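Local coordinates for protein minor fimbrium subunit Mfa5 (Porphyromonas gingivalis ATCC 33277, PDB 6TO1) that serves as an accessory subunit of the minor fimbriae, surface filaments that mediate biofilm formation and adhesion to host cells and to other oral bacteria, at residues 254-257 against 262-265; 289-294 against 323-328; 421-426 against 443-448. All coordinates share one frame; numbering follows the deposited sequence.

Interaction 1 of 3, residues 254-257 against 262-265; sequences GETG and PIDL
With CG of D264 turned anti to its carbonyl carbon (chi1 -61°) and OG1 of T256 set between its own backbone N and carbonyl carbon (chi1 68°), carboxylate and hydroxyl meet at the loop 254-257. D264 OD1 accepts two bonds from opposite faces of the carboxylate plane. T256 N lies 2.9 Å from D264 OD1 on the syn side, in a fairly straight bond, whereas T256 OG1 donates to D264 OD1 over 2.7 Å from well above the plane; the same hydroxyl oxygen is bonded to N258 N. The other oxygen, D264 OD2, takes the N-H of G257 on its syn lone pair at 2.9 Å. I263 packs its methyls against the same loop: CG2 reaches G254 O at 3.5 Å, and CD1 faces T256 CG2 at 3.9 Å. E255 is tied to the helix through a water that donates to both E255 OE2 and D264 O, with H293 as the probable other partner of OE2. The loop that follows strand 252-253 is thus folded back on the first turn of helix 262-272. Three donors converge on one buried carboxylate, which fixes its rotation and would help to stabilise its negative charge; E255 OE1, 5.1 Å from D264 OD2, may offset this somewhat.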
ATOM      1  N   GLY A 254     -31.590 -10.656 -39.349  1.00 20.77           N
ATOM      2  CA  GLY A 254     -32.395  -9.568 -39.851  1.00 18.73           C
ATOM      3  C   GLY A 254     -32.630  -8.462 -38.829  1.00 16.92           C
ATOM      4  O   GLY A 254     -32.165  -8.512 -37.696  1.00 17.69           O
ATOM      5  N   GLU A 255     -33.414  -7.473 -39.265  1.00 21.07           N
ATOM      6  CA  GLU A 255     -33.773  -6.317 -38.452  1.00 19.74           C
ATOM      7  C   GLU A 255     -34.234  -6.741 -37.064  1.00 25.58           C
ATOM      8  O   GLU A 255     -35.011  -7.691 -36.908  1.00 21.41           O
ATOM      9  CB  GLU A 255     -34.879  -5.508 -39.162  1.00 27.24           C
ATOM     10  CG  GLU A 255     -34.422  -4.714 -40.387  1.00 22.91           C
ATOM     11  CD  GLU A 255     -35.538  -3.961 -41.112  1.00 20.54           C
ATOM     12  OE1 GLU A 255     -36.741  -4.290 -40.926  1.00 23.58           O
ATOM     13  OE2 GLU A 255     -35.217  -3.042 -41.881  1.00 21.82           O
ATOM     14  N   THR A 256     -33.728  -6.039 -36.050  1.00 20.64           N
ATOM     15  CA  THR A 256     -34.089  -6.312 -34.674  1.00 26.26           C
ATOM     16  C   THR A 256     -35.381  -5.632 -34.274  1.00 22.68           C
ATOM     17  O   THR A 256     -35.971  -6.008 -33.261  1.00 26.26           O
ATOM     18  CB  THR A 256     -33.010  -5.826 -33.696  1.00 24.08           C
ATOM     19  OG1 THR A 256     -32.942  -4.389 -33.698  1.00 23.00           O
ATOM     20  CG2 THR A 256     -31.632  -6.433 -34.052  1.00 22.00           C
ATOM     21  N   GLY A 257     -35.796  -4.612 -35.009  1.00 19.24           N
ATOM     22  CA  GLY A 257     -36.889  -3.761 -34.597  1.00 26.40           C
ATOM     23  C   GLY A 257     -36.474  -2.564 -33.776  1.00 26.26           C
ATOM     24  O   GLY A 257     -37.306  -1.683 -33.523  1.00 25.95           O
ATOM     25  N   PRO A 262     -27.105  -1.180 -34.893  1.00 18.15           N
ATOM     26  CA  PRO A 262     -26.320  -1.190 -36.145  1.00 18.20           C
ATOM     27  C   PRO A 262     -26.935  -2.052 -37.253  1.00 16.72           C
ATOM     28  O   PRO A 262     -26.860  -1.692 -38.432  1.00 15.59           O
ATOM     29  CB  PRO A 262     -24.959  -1.728 -35.673  1.00 16.33           C
ATOM     30  CG  PRO A 262     -24.816  -1.197 -34.260  1.00 19.57           C
ATOM     31  CD  PRO A 262     -26.257  -1.325 -33.688  1.00 19.65           C
ATOM     32  N   ILE A 263     -27.551  -3.177 -36.898  1.00 16.40           N
ATOM     33  CA  ILE A 263     -28.208  -4.021 -37.902  1.00 16.28           C
ATOM     34  C   ILE A 263     -29.274  -3.218 -38.643  1.00 20.78           C
ATOM     35  O   ILE A 263     -29.275  -3.122 -39.875  1.00 16.68           O
ATOM     36  CB  ILE A 263     -28.819  -5.268 -37.227  1.00 16.32           C
ATOM     37  CG1 ILE A 263     -27.711  -6.189 -36.688  1.00 17.27           C
ATOM     38  CG2 ILE A 263     -29.750  -6.001 -38.201  1.00 16.86           C
ATOM     39  CD1 ILE A 263     -28.130  -7.114 -35.546  1.00 22.19           C
ATOM     40  N   ASP A 264     -30.221  -2.651 -37.884  1.00 19.34           N
ATOM     41  CA  ASP A 264     -31.321  -1.909 -38.474  1.00 20.08           C
ATOM     42  C   ASP A 264     -30.807  -0.676 -39.188  1.00 18.37           C
ATOM     43  O   ASP A 264     -31.312  -0.311 -40.247  1.00 17.79           O
ATOM     44  CB  ASP A 264     -32.334  -1.534 -37.386  1.00 20.62           C
ATOM     45  CG  ASP A 264     -32.946  -2.759 -36.694  1.00 20.91           C
ATOM     46  OD1 ASP A 264     -32.178  -3.600 -36.194  1.00 18.75           O
ATOM     47  OD2 ASP A 264     -34.211  -2.885 -36.667  1.00 23.46           O
ATOM     48  N   LEU A 265     -29.792  -0.023 -38.623  1.00 18.13           N
ATOM     49  CA  LEU A 265     -29.242   1.174 -39.236  1.00 15.31           C
ATOM     50  C   LEU A 265     -28.603   0.880 -40.581  1.00 16.18           C
ATOM     51  O   LEU A 265     -28.751   1.662 -41.526  1.00 19.76           O
ATOM     52  CB  LEU A 265     -28.206   1.807 -38.308  1.00 18.11           C
ATOM     53  CG  LEU A 265     -28.775   2.543 -37.101  1.00 16.50           C
ATOM     54  CD1 LEU A 265     -27.634   2.874 -36.122  1.00 19.57           C
ATOM     55  CD2 LEU A 265     -29.516   3.794 -37.553  1.00 17.34           C
TER
HETATM   56  O   HOH W   1     -33.955  -0.913 -40.873  1.00 21.16           O

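Interaction 2 of 3, residues 289-294 against 323-328; sequences NYPTHS and GALVYE
N289 ND2 donates to the phenolic oxygen of Y327 over 2.8 Å, in a nearly straight bond (168°) with OH close to the amide plane of N289. The amide and the ring are steeply inclined, their planes 72° apart, so the asparagine comes to the hydroxyl end of the tyrosine without stacking on it. CB of N289 follows, 3.7 Å from Y327 OH, and the backbone passes over one face of the ring: N289 N stands 3.6 Å above its plane, displaced toward the rim. Y327 extends to this place because its CG is anti to the backbone N (chi1 180°), which carries the ring from strand 326-327 out to the loop 289-294. F318 meets the same ring edge-to-face, and P288 also touches Y327. N289 O is bonded to Y337 OH, so a second tyrosine holds the backbone of the residue whose side chain holds the first. Farther along, the contact becomes apolar and looser, with P291 CG 4.3 Å from L325 CD1; both residues also pack on Y337 and on helix 262-272, P291 through A270 and L325 through V266. The loop before strand 296-298 is thereby laid against 326-327, an outermost strand of a small four-stranded mixed sheet. The polar link across the two segments is an uncharged amide-phenol bond, which helps to set the position of the phenol oxygen, together with the N289 backbone and F318 about the ring.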
ATOM      1  N   ASN A 289     -27.223  -7.936 -55.924  1.00 21.43           N
ATOM      2  CA  ASN A 289     -28.582  -7.658 -55.487  1.00 20.42           C
ATOM      3  C   ASN A 289     -28.535  -6.727 -54.278  1.00 26.95           C
ATOM      4  O   ASN A 289     -27.656  -6.854 -53.421  1.00 23.12           O
ATOM      5  CB  ASN A 289     -29.295  -8.951 -55.130  1.00 20.78           C
ATOM      6  CG  ASN A 289     -29.715  -9.713 -56.368  1.00 30.81           C
ATOM      7  OD1 ASN A 289     -30.645  -9.326 -57.053  1.00 31.06           O
ATOM      8  ND2 ASN A 289     -29.032 -10.797 -56.652  1.00 34.17           N
ATOM      9  N   TYR A 290     -29.480  -5.790 -54.210  1.00 22.85           N
ATOM     10  CA  TYR A 290     -29.453  -4.795 -53.143  1.00 20.04           C
ATOM     11  C   TYR A 290     -30.468  -5.099 -52.043  1.00 26.07           C
ATOM     12  O   TYR A 290     -31.473  -5.782 -52.268  1.00 22.86           O
ATOM     13  CB  TYR A 290     -29.704  -3.406 -53.740  1.00 22.57           C
ATOM     14  CG  TYR A 290     -28.513  -2.894 -54.511  1.00 24.16           C
ATOM     15  CD1 TYR A 290     -27.504  -2.185 -53.879  1.00 24.42           C
ATOM     16  CD2 TYR A 290     -28.377  -3.150 -55.872  1.00 30.42           C
ATOM     17  CE1 TYR A 290     -26.389  -1.743 -54.576  1.00 23.33           C
ATOM     18  CE2 TYR A 290     -27.279  -2.694 -56.572  1.00 29.01           C
ATOM     19  CZ  TYR A 290     -26.294  -1.999 -55.926  1.00 25.59           C
ATOM     20  OH  TYR A 290     -25.192  -1.557 -56.606  1.00 24.63           O
ATOM     21  N   PRO A 291     -30.204  -4.636 -50.823  1.00 17.15           N
ATOM     22  CA  PRO A 291     -31.001  -5.075 -49.672  1.00 18.44           C
ATOM     23  C   PRO A 291     -32.350  -4.380 -49.553  1.00 19.87           C
ATOM     24  O   PRO A 291     -32.573  -3.274 -50.046  1.00 21.08           O
ATOM     25  CB  PRO A 291     -30.120  -4.729 -48.466  1.00 20.65           C
ATOM     26  CG  PRO A 291     -29.195  -3.684 -48.961  1.00 22.91           C
ATOM     27  CD  PRO A 291     -28.975  -3.940 -50.410  1.00 20.65           C
ATOM     28  N   THR A 292     -33.246  -5.086 -48.883  1.00 21.37           N
ATOM     29  CA  THR A 292     -34.562  -4.610 -48.498  1.00 23.41           C
ATOM     30  C   THR A 292     -34.728  -4.818 -47.000  1.00 21.14           C
ATOM     31  O   THR A 292     -33.837  -5.337 -46.315  1.00 18.83           O
ATOM     32  CB  THR A 292     -35.664  -5.364 -49.255  1.00 21.37           C
ATOM     33  OG1 THR A 292     -35.713  -6.716 -48.773  1.00 21.35           O
ATOM     34  CG2 THR A 292     -35.414  -5.336 -50.741  1.00 23.17           C
ATOM     35  N   HIS A 293     -35.904  -4.430 -46.469  1.00 18.41           N
ATOM     36  CA  HIS A 293     -36.118  -4.609 -45.040  1.00 21.48           C
ATOM     37  C   HIS A 293     -36.057  -6.068 -44.607  1.00 22.62           C
ATOM     38  O   HIS A 293     -35.877  -6.341 -43.412  1.00 24.75           O
ATOM     39  CB  HIS A 293     -37.468  -3.999 -44.626  1.00 23.67           C
ATOM     40  CG  HIS A 293     -37.447  -2.507 -44.539  1.00 27.54           C
ATOM     41  ND1 HIS A 293     -36.664  -1.828 -43.631  1.00 22.69           N
ATOM     42  CD2 HIS A 293     -38.101  -1.562 -45.256  1.00 28.91           C
ATOM     43  CE1 HIS A 293     -36.826  -0.529 -43.800  1.00 28.00           C
ATOM     44  NE2 HIS A 293     -37.704  -0.341 -44.769  1.00 29.51           N
ATOM     45  N   SER A 294     -36.216  -7.010 -45.529  1.00 17.64           N
ATOM     46  CA  SER A 294     -36.186  -8.430 -45.200  1.00 21.33           C
ATOM     47  C   SER A 294     -34.800  -9.054 -45.343  1.00 20.23           C
ATOM     48  O   SER A 294     -34.630 -10.231 -45.027  1.00 21.09           O
ATOM     49  CB  SER A 294     -37.172  -9.193 -46.092  1.00 26.34           C
ATOM     50  OG  SER A 294     -38.491  -8.729 -45.836  1.00 27.70           O
ATOM     51  N   GLY A 323     -16.969  -3.208 -48.540  1.00 18.33           N
ATOM     52  CA  GLY A 323     -17.957  -2.183 -48.262  1.00 17.26           C
ATOM     53  C   GLY A 323     -18.563  -2.352 -46.876  1.00 17.81           C
ATOM     54  O   GLY A 323     -18.312  -3.326 -46.175  1.00 20.33           O
ATOM     55  N   ALA A 324     -19.380  -1.360 -46.496  1.00 18.17           N
ATOM     56  CA  ALA A 324     -20.152  -1.446 -45.253  1.00 14.94           C
ATOM     57  C   ALA A 324     -21.023  -2.687 -45.229  1.00 17.69           C
ATOM     58  O   ALA A 324     -21.257  -3.266 -44.158  1.00 18.83           O
ATOM     59  CB  ALA A 324     -21.012  -0.199 -45.085  1.00 19.24           C
ATOM     60  N   LEU A 325     -21.491  -3.123 -46.401  1.00 18.68           N
ATOM     61  CA  LEU A 325     -22.141  -4.416 -46.579  1.00 18.45           C
ATOM     62  C   LEU A 325     -21.471  -5.106 -47.757  1.00 17.38           C
ATOM     63  O   LEU A 325     -21.220  -4.469 -48.792  1.00 19.43           O
ATOM     64  CB  LEU A 325     -23.630  -4.281 -46.838  1.00 17.91           C
ATOM     65  CG  LEU A 325     -24.489  -3.815 -45.660  1.00 17.46           C
ATOM     66  CD1 LEU A 325     -25.918  -3.659 -46.176  1.00 22.58           C
ATOM     67  CD2 LEU A 325     -24.391  -4.744 -44.479  1.00 16.98           C
ATOM     68  N   VAL A 326     -21.168  -6.396 -47.606  1.00 17.12           N
ATOM     69  CA  VAL A 326     -20.564  -7.179 -48.681  1.00 16.24           C
ATOM     70  C   VAL A 326     -21.532  -8.289 -49.073  1.00 18.76           C
ATOM     71  O   VAL A 326     -21.787  -9.232 -48.309  1.00 18.66           O
ATOM     72  CB  VAL A 326     -19.200  -7.745 -48.293  1.00 17.91           C
ATOM     73  CG1 VAL A 326     -18.531  -8.417 -49.541  1.00 17.62           C
ATOM     74  CG2 VAL A 326     -18.289  -6.666 -47.775  1.00 18.99           C
ATOM     75  N   TYR A 327     -22.060  -8.186 -50.279  1.00 20.57           N
ATOM     76  CA  TYR A 327     -23.011  -9.155 -50.797  1.00 16.81           C
ATOM     77  C   TYR A 327     -22.409 -10.551 -50.853  1.00 17.40           C
ATOM     78  O   TYR A 327     -21.258 -10.724 -51.253  1.00 19.76           O
ATOM     79  CB  TYR A 327     -23.439  -8.680 -52.194  1.00 19.18           C
ATOM     80  CG  TYR A 327     -24.418  -9.547 -52.914  1.00 17.85           C
ATOM     81  CD1 TYR A 327     -25.575  -9.983 -52.302  1.00 19.46           C
ATOM     82  CD2 TYR A 327     -24.187  -9.909 -54.248  1.00 22.31           C
ATOM     83  CE1 TYR A 327     -26.480 -10.793 -52.992  1.00 25.78           C
ATOM     84  CE2 TYR A 327     -25.075 -10.699 -54.935  1.00 26.18           C
ATOM     85  CZ  TYR A 327     -26.220 -11.132 -54.303  1.00 28.49           C
ATOM     86  OH  TYR A 327     -27.095 -11.915 -55.010  1.00 30.92           O
ATOM     87  N   GLU A 328     -23.194 -11.542 -50.416  1.00 18.64           N
ATOM     88  CA  GLU A 328     -22.839 -12.962 -50.445  1.00 19.61           C
ATOM     89  C   GLU A 328     -23.716 -13.619 -51.516  1.00 19.45           C
ATOM     90  O   GLU A 328     -24.879 -13.970 -51.251  1.00 20.02           O
ATOM     91  CB  GLU A 328     -23.059 -13.609 -49.074  1.00 22.71           C
ATOM     92  CG  GLU A 328     -22.843 -15.118 -49.025  1.00 19.70           C
ATOM     93  CD  GLU A 328     -21.574 -15.570 -49.726  1.00 26.65           C
ATOM     94  OE1 GLU A 328     -20.504 -15.653 -49.072  1.00 23.80           O
ATOM     95  OE2 GLU A 328     -21.644 -15.834 -50.946  1.00 23.43           O
TER

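Interaction 3 of 3, residues 421-426 against 443-448; sequences FIVKNL and VHYDVS
Strand 421-423 ends in a type II beta turn from V423 to L426, closed by a weak backbone bond from L426 N to V423 O, while 443-446 runs extended with its backbone well apart: the nearest CA atoms, those of L426 and V447, are 7.7 Å from each other. No direct hydrogen bond joins the two segments, and side chains span the distance. A chi1 of -173° swings the Y445 ring off its strand toward the turn. L426 lies over one face of that ring in a CH-pi contact, CD1 being 3.7 Å from the centroid of the Y445 ring and 14° off its normal. CB of L426 touches the same ring at 3.8 Å from CE2 of Y445. The two strands belong to different antiparallel sheets, 421-423 pairing with 463-473 and 442-446 with 451-455, so leucine and tyrosine meet between sheets; L452 touches both of them. At the far end of the ring the link turns polar. A water lies 2.6 Å from Y445 OH and accepts from V423 N at 3.0 Å, tying the phenol of this buried tyrosine to the backbone of the strand.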
ATOM      1  N   PHE A 421      10.787  -1.956  33.849  1.00 22.92           N
ATOM      2  CA  PHE A 421      10.254  -0.726  33.271  1.00 23.81           C
ATOM      3  C   PHE A 421       8.747  -0.664  33.421  1.00 25.90           C
ATOM      4  O   PHE A 421       8.051  -1.675  33.325  1.00 25.93           O
ATOM      5  CB  PHE A 421      10.700  -0.624  31.801  1.00 22.06           C
ATOM      6  CG  PHE A 421      12.178  -0.611  31.666  1.00 23.15           C
ATOM      7  CD1 PHE A 421      12.888   0.573  31.804  1.00 20.84           C
ATOM      8  CD2 PHE A 421      12.874  -1.794  31.510  1.00 24.93           C
ATOM      9  CE1 PHE A 421      14.256   0.578  31.758  1.00 22.21           C
ATOM     10  CE2 PHE A 421      14.249  -1.800  31.458  1.00 26.96           C
ATOM     11  CZ  PHE A 421      14.945  -0.614  31.567  1.00 24.00           C
ATOM     12  N   ILE A 422       8.255   0.535  33.709  1.00 20.31           N
ATOM     13  CA  ILE A 422       6.826   0.778  33.827  1.00 23.71           C
ATOM     14  C   ILE A 422       6.432   1.905  32.888  1.00 19.97           C
ATOM     15  O   ILE A 422       7.242   2.774  32.551  1.00 23.92           O
ATOM     16  CB  ILE A 422       6.448   1.103  35.276  1.00 26.72           C
ATOM     17  CG1 ILE A 422       7.160   2.361  35.726  1.00 27.74           C
ATOM     18  CG2 ILE A 422       6.854  -0.041  36.208  1.00 28.47           C
ATOM     19  CD1 ILE A 422       6.924   2.665  37.216  1.00 49.63           C
ATOM     20  N   VAL A 423       5.192   1.855  32.438  1.00 22.61           N
ATOM     21  CA  VAL A 423       4.675   2.812  31.481  1.00 27.76           C
ATOM     22  C   VAL A 423       4.044   3.952  32.257  1.00 27.91           C
ATOM     23  O   VAL A 423       3.184   3.734  33.114  1.00 27.18           O
ATOM     24  CB  VAL A 423       3.661   2.164  30.524  1.00 28.73           C
ATOM     25  CG1 VAL A 423       3.199   3.199  29.508  1.00 21.95           C
ATOM     26  CG2 VAL A 423       4.272   0.984  29.803  1.00 22.68           C
ATOM     27  N   LYS A 424       4.486   5.166  31.966  1.00 23.56           N
ATOM     28  CA  LYS A 424       3.974   6.346  32.649  1.00 32.75           C
ATOM     29  C   LYS A 424       2.459   6.388  32.548  1.00 31.34           C
ATOM     30  O   LYS A 424       1.891   6.199  31.471  1.00 27.59           O
ATOM     31  CB  LYS A 424       4.606   7.590  32.026  1.00 32.79           C
ATOM     32  CG  LYS A 424       4.189   8.912  32.674  1.00 36.72           C
ATOM     33  CD  LYS A 424       4.921  10.073  32.032  1.00 40.82           C
ATOM     34  CE  LYS A 424       4.526  11.426  32.642  1.00 44.77           C
ATOM     35  NZ  LYS A 424       4.893  11.501  34.075  1.00 60.75           N
ATOM     36  N   ASN A 425       1.818   6.548  33.701  1.00 29.54           N
ATOM     37  CA  ASN A 425       0.400   6.850  33.892  1.00 33.82           C
ATOM     38  C   ASN A 425      -0.534   5.686  33.626  1.00 38.69           C
ATOM     39  O   ASN A 425      -1.755   5.883  33.610  1.00 38.54           O
ATOM     40  CB  ASN A 425      -0.053   8.042  33.043  1.00 35.61           C
ATOM     41  CG  ASN A 425       0.523   9.352  33.530  1.00 45.36           C
ATOM     42  OD1 ASN A 425       0.886   9.481  34.699  1.00 42.66           O
ATOM     43  ND2 ASN A 425       0.640  10.320  32.632  1.00 49.18           N
ATOM     44  N   LEU A 426      -0.020   4.481  33.431  1.00 32.16           N
ATOM     45  CA  LEU A 426      -0.876   3.324  33.192  1.00 32.59           C
ATOM     46  C   LEU A 426      -1.003   2.577  34.520  1.00 43.93           C
ATOM     47  O   LEU A 426      -0.086   1.866  34.944  1.00 41.57           O
ATOM     48  CB  LEU A 426      -0.325   2.437  32.084  1.00 35.01           C
ATOM     49  CG  LEU A 426      -0.134   3.126  30.733  1.00 27.40           C
ATOM     50  CD1 LEU A 426      -0.065   2.054  29.616  1.00 27.60           C
ATOM     51  CD2 LEU A 426      -1.192   4.153  30.398  1.00 33.51           C
ATOM     52  N   VAL A 443      -5.670   1.516  21.694  1.00 25.63           N
ATOM     53  CA  VAL A 443      -4.698   0.744  22.449  1.00 23.04           C
ATOM     54  C   VAL A 443      -5.303   0.297  23.775  1.00 27.19           C
ATOM     55  O   VAL A 443      -5.895   1.099  24.501  1.00 27.63           O
ATOM     56  CB  VAL A 443      -3.404   1.541  22.696  1.00 22.47           C
ATOM     57  CG1 VAL A 443      -2.392   0.653  23.428  1.00 26.24           C
ATOM     58  CG2 VAL A 443      -2.829   2.082  21.379  1.00 30.45           C
ATOM     59  N   HIS A 444      -5.147  -0.983  24.074  1.00 25.78           N
ATOM     60  CA  HIS A 444      -5.557  -1.610  25.317  1.00 30.99           C
ATOM     61  C   HIS A 444      -4.316  -1.991  26.119  1.00 28.79           C
ATOM     62  O   HIS A 444      -3.293  -2.372  25.557  1.00 25.43           O
ATOM     63  CB  HIS A 444      -6.366  -2.868  25.032  1.00 26.84           C
ATOM     64  CG  HIS A 444      -6.749  -3.629  26.254  1.00 32.45           C
ATOM     65  ND1 HIS A 444      -7.882  -3.333  26.985  1.00 32.32           N
ATOM     66  CD2 HIS A 444      -6.157  -4.675  26.876  1.00 32.53           C
ATOM     67  CE1 HIS A 444      -7.965  -4.165  28.010  1.00 31.76           C
ATOM     68  NE2 HIS A 444      -6.935  -4.991  27.964  1.00 36.19           N
ATOM     69  N   TYR A 445      -4.417  -1.892  27.437  1.00 25.03           N
ATOM     70  CA  TYR A 445      -3.326  -2.236  28.335  1.00 23.52           C
ATOM     71  C   TYR A 445      -3.833  -3.248  29.344  1.00 27.51           C
ATOM     72  O   TYR A 445      -4.922  -3.074  29.909  1.00 33.80           O
ATOM     73  CB  TYR A 445      -2.792  -0.999  29.050  1.00 26.08           C
ATOM     74  CG  TYR A 445      -1.553  -1.262  29.881  1.00 29.08           C
ATOM     75  CD1 TYR A 445      -0.371  -1.664  29.287  1.00 29.76           C
ATOM     76  CD2 TYR A 445      -1.573  -1.107  31.266  1.00 41.86           C
ATOM     77  CE1 TYR A 445       0.759  -1.906  30.033  1.00 35.40           C
ATOM     78  CE2 TYR A 445      -0.445  -1.349  32.023  1.00 39.25           C
ATOM     79  CZ  TYR A 445       0.718  -1.739  31.401  1.00 42.49           C
ATOM     80  OH  TYR A 445       1.851  -1.978  32.145  1.00 47.98           O
ATOM     81  N   ASP A 446      -3.079  -4.314  29.537  1.00 25.98           N
ATOM     82  CA  ASP A 446      -3.324  -5.236  30.636  1.00 33.16           C
ATOM     83  C   ASP A 446      -2.255  -5.028  31.704  1.00 38.54           C
ATOM     84  O   ASP A 446      -1.073  -5.278  31.459  1.00 31.73           O
ATOM     85  CB  ASP A 446      -3.331  -6.682  30.162  1.00 25.89           C
ATOM     86  CG  ASP A 446      -3.689  -7.644  31.283  1.00 43.37           C
ATOM     87  OD1 ASP A 446      -4.882  -7.761  31.613  1.00 47.36           O
ATOM     88  OD2 ASP A 446      -2.777  -8.266  31.850  1.00 48.72           O
ATOM     89  N   VAL A 447      -2.685  -4.622  32.903  1.00 34.67           N
ATOM     90  CA  VAL A 447      -1.746  -4.304  33.976  1.00 37.08           C
ATOM     91  C   VAL A 447      -0.941  -5.538  34.382  1.00 31.54           C
ATOM     92  O   VAL A 447       0.260  -5.454  34.664  1.00 37.33           O
ATOM     93  CB  VAL A 447      -2.504  -3.718  35.187  1.00 41.54           C
ATOM     94  CG1 VAL A 447      -3.569  -4.704  35.674  1.00 52.52           C
ATOM     95  CG2 VAL A 447      -1.543  -3.395  36.300  1.00 54.82           C
ATOM     96  N   SER A 448      -1.585  -6.704  34.450  1.00 34.25           N
ATOM     97  CA  SER A 448      -0.909  -7.847  35.061  1.00 36.11           C
ATOM     98  C   SER A 448       0.190  -8.404  34.172  1.00 40.29           C
ATOM     99  O   SER A 448       1.212  -8.873  34.681  1.00 39.26           O
ATOM    100  CB  SER A 448      -1.925  -8.934  35.401  1.00 50.44           C
ATOM    101  OG  SER A 448      -2.758  -9.211  34.288  1.00 57.65           O
TER
HETATM  102  O   HOH W   2       3.627  -0.560  33.379  1.00 29.56           O

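In the fold
Interactions 1 and 2 are neighbours in the metal-binding part of the chain, their centres 13 Å apart, and are joined by a probable hydrogen bond, E255 OE2 to H293 ND1 at 2.6 Å. Helix 262-272 is shared as well: it begins in interaction 1 and packs farther along against P291, H293 and L325. The Y327 side chain is about 10 Å from the calcium ion, whose ligands N280, N281, T284, L286 and D319 lie outside both segments of interaction 2; the von Willebrand factor type A domain also binds magnesium, at S135, S137 and T207. Interaction 3 lies across the chain's centre, its centre 76 Å from interaction 1 and 85 Å from interaction 2, and touches neither.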